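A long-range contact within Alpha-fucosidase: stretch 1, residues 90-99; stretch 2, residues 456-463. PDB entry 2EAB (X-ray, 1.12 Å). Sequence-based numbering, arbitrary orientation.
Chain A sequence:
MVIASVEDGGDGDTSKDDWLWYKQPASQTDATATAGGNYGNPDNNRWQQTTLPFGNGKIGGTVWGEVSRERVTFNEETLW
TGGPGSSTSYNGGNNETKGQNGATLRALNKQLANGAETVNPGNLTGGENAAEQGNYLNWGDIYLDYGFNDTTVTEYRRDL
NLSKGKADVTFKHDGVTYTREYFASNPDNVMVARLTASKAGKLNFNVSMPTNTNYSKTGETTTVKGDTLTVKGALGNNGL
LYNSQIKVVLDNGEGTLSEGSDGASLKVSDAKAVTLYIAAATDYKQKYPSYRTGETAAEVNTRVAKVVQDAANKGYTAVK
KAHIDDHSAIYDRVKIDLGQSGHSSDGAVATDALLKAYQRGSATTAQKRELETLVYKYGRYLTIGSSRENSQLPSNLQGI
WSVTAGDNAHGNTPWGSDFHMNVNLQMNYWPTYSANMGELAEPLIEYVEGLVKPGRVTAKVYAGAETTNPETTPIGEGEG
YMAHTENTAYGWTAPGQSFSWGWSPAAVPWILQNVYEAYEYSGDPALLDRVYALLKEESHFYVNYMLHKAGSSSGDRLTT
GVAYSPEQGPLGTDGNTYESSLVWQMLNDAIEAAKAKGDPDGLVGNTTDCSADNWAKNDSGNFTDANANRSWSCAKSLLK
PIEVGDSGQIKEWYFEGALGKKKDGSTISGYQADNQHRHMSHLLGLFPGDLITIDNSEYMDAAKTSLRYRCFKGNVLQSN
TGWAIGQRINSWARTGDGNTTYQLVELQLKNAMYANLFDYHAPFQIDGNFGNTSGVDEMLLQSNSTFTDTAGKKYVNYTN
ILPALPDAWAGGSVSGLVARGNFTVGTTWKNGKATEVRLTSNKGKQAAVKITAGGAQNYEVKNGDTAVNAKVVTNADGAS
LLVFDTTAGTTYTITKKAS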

# COMPACT_ATOMS: atom_id res chain seq x y z
N TYR A 90 -1.47 14.48 25.47
CA TYR A 90 -1.11 13.68 24.30
C TYR A 90 0.40 13.67 24.07
O TYR A 90 1.02 14.74 23.94
CB TYR A 90 -1.82 14.18 23.05
CG TYR A 90 -1.52 13.31 21.85
CD1 TYR A 90 -2.18 12.10 21.67
CD2 TYR A 90 -0.54 13.67 20.92
CE1 TYR A 90 -1.90 11.27 20.58
CE2 TYR A 90 -0.24 12.85 19.82
CZ TYR A 90 -0.93 11.65 19.66
OH TYR A 90 -0.68 10.82 18.60
N ASN A 91 0.96 12.47 23.99
CA ASN A 91 2.39 12.27 23.80
C ASN A 91 2.64 11.03 22.93
O ASN A 91 3.52 10.22 23.21
CB ASN A 91 3.10 12.15 25.16
CG ASN A 91 4.62 12.17 25.05
OD1 ASN A 91 5.19 12.83 24.18
ND2 ASN A 91 5.27 11.45 25.96
N GLY A 92 1.83 10.88 21.88
CA GLY A 92 2.00 9.81 20.91
C GLY A 92 1.80 8.41 21.45
O GLY A 92 2.22 7.44 20.81
N GLY A 93 1.17 8.31 22.62
CA GLY A 93 0.94 7.02 23.27
C GLY A 93 2.07 6.54 24.16
O GLY A 93 1.95 5.48 24.79
N ASN A 94 3.18 7.27 24.20
CA ASN A 94 4.35 6.79 24.93
C ASN A 94 4.12 6.69 26.43
O ASN A 94 3.57 7.61 27.03
CB ASN A 94 5.55 7.67 24.63
CG ASN A 94 5.93 7.61 23.17
OD1 ASN A 94 6.32 6.56 22.66
ND2 ASN A 94 5.81 8.74 22.49
N ASN A 95 4.54 5.57 27.01
CA ASN A 95 4.38 5.34 28.43
C ASN A 95 5.74 5.26 29.11
O ASN A 95 6.44 4.25 29.01
CB ASN A 95 3.55 4.08 28.69
CG ASN A 95 3.15 3.94 30.14
OD1 ASN A 95 3.93 4.25 31.04
ND2 ASN A 95 1.93 3.47 30.38
N GLU A 96 6.11 6.33 29.81
CA GLU A 96 7.41 6.40 30.47
C GLU A 96 7.58 5.35 31.56
O GLU A 96 8.69 4.87 31.78
CB GLU A 96 7.64 7.80 31.03
CG GLU A 96 7.64 8.87 29.94
CD GLU A 96 8.29 10.16 30.37
OE1 GLU A 96 8.19 10.54 31.56
OE2 GLU A 96 8.90 10.81 29.49
N THR A 97 6.50 5.00 32.25
CA THR A 97 6.56 4.00 33.31
C THR A 97 6.89 2.61 32.74
O THR A 97 7.57 1.81 33.39
CB THR A 97 5.26 3.97 34.13
OG1 THR A 97 5.00 5.28 34.64
CG2 THR A 97 5.37 3.00 35.30
N LYS A 98 6.42 2.34 31.53
CA LYS A 98 6.70 1.08 30.85
C LYS A 98 8.12 1.06 30.28
O LYS A 98 8.86 0.10 30.49
CB LYS A 98 5.68 0.84 29.74
CG LYS A 98 4.22 0.73 30.20
CD LYS A 98 3.96 -0.56 30.98
CE LYS A 98 2.53 -0.61 31.48
NZ LYS A 98 2.27 -1.90 32.17
N GLY A 99 8.50 2.12 29.57
CA GLY A 99 9.78 2.14 28.87
C GLY A 99 11.00 2.34 29.76
O GLY A 99 12.05 1.74 29.52
N ARG A 456 11.36 9.89 17.73
CA ARG A 456 12.50 10.16 18.61
C ARG A 456 12.08 10.13 20.08
O ARG A 456 12.86 9.76 20.95
CB ARG A 456 13.17 11.48 18.24
CG ARG A 456 14.05 11.39 17.01
CD ARG A 456 14.47 12.76 16.54
NE ARG A 456 15.40 12.70 15.41
CZ ARG A 456 15.84 13.78 14.76
NH1 ARG A 456 15.45 14.99 15.12
NH2 ARG A 456 16.69 13.63 13.76
N VAL A 457 10.83 10.53 20.35
CA VAL A 457 10.28 10.44 21.70
C VAL A 457 10.16 8.97 22.10
O VAL A 457 10.59 8.57 23.17
CB VAL A 457 8.90 11.14 21.82
CG1 VAL A 457 8.38 11.08 23.25
CG2 VAL A 457 8.99 12.59 21.36
N THR A 458 9.59 8.16 21.21
CA THR A 458 9.45 6.73 21.45
C THR A 458 10.81 6.05 21.64
O THR A 458 10.98 5.22 22.53
CB THR A 458 8.67 6.08 20.30
OG1 THR A 458 7.41 6.74 20.18
CG2 THR A 458 8.41 4.61 20.56
N ALA A 459 11.77 6.40 20.79
CA ALA A 459 13.13 5.86 20.88
C ALA A 459 13.77 6.17 22.23
O ALA A 459 14.44 5.31 22.82
CB ALA A 459 13.99 6.37 19.75
N LYS A 460 13.54 7.37 22.74
CA LYS A 460 14.06 7.74 24.05
C LYS A 460 13.41 6.92 25.16
O LYS A 460 14.09 6.36 26.01
CB LYS A 460 13.87 9.24 24.29
CG LYS A 460 14.35 9.68 25.67
CD LYS A 460 14.23 11.18 25.89
CE LYS A 460 12.82 11.59 26.25
NZ LYS A 460 12.34 10.97 27.53
N VAL A 461 12.08 6.86 25.14
CA VAL A 461 11.33 6.19 26.21
C VAL A 461 11.59 4.69 26.27
O VAL A 461 11.82 4.14 27.35
CB VAL A 461 9.81 6.48 26.07
CG1 VAL A 461 8.99 5.60 27.02
CG2 VAL A 461 9.54 7.95 26.32
N TYR A 462 11.58 4.03 25.11
CA TYR A 462 11.65 2.58 25.09
C TYR A 462 13.03 2.01 24.83
O TYR A 462 13.29 0.85 25.17
CB TYR A 462 10.63 2.01 24.10
CG TYR A 462 9.20 2.26 24.52
CD1 TYR A 462 8.55 1.40 25.41
CD2 TYR A 462 8.52 3.39 24.07
CE1 TYR A 462 7.24 1.64 25.81
CE2 TYR A 462 7.21 3.64 24.46
CZ TYR A 462 6.58 2.76 25.33
OH TYR A 462 5.28 3.03 25.71
N ALA A 463 13.93 2.80 24.24
CA ALA A 463 15.27 2.31 23.91
C ALA A 463 16.41 3.16 24.47
O ALA A 463 17.58 2.81 24.29
CB ALA A 463 15.42 2.11 22.40
O HOH W 1 5.70 9.69 19.77
O HOH W 2 12.50 -0.17 27.62

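Two direct hydrogen bonds fix the loop just before its short helix against the helix of residues 456-463. Thr458 OG1 donates to Asn94 OD1 at 2.7 Å, and the backbone Asn95 N donates to Tyr462 OH at 2.9 Å. Tyrosine suits the second bond because its long, rigid side chain carries a hydroxyl out to a backbone amide. Asparagine suits the first because its amide can accept and donate at once: while Asn94 OD1 accepts from the threonine hydroxyl, Asn94 ND2 gives a weak bond to Asn91 O (2.8 Å), bracing the type I' turn. That turn passes through Gly92 and Gly93, both at positive phi, where glycine is at ease. Asn95 caps the following helix, its OD1 accepting from Lys98 N at 3.2 Å and, weakly, from Thr97 N at 2.9 Å.

Charge contributes one long salt bridge, Glu96 OE2 to Lys460 NZ at 4.0 Å; both side chains are long and oppositely charged, and their ends come nearer the other stretch although neither CA-to-CB bond points toward it.

In the van der Waals packing, Val461 CG1 lies 3.5 Å from Asn95 O and 3.9 Å from Glu96 CA, and Tyr462 CD1 lies 3.7 Å from Gly99 CA. The backbones come close at Gly99, whose CA lies 3.2 Å from Val461 O in a CA-H...O contact, and a CB there would clash with that oxygen. Water 2 joins the backbones, donating to Gly99 O (2.7 Å) and Tyr462 O (2.8 Å).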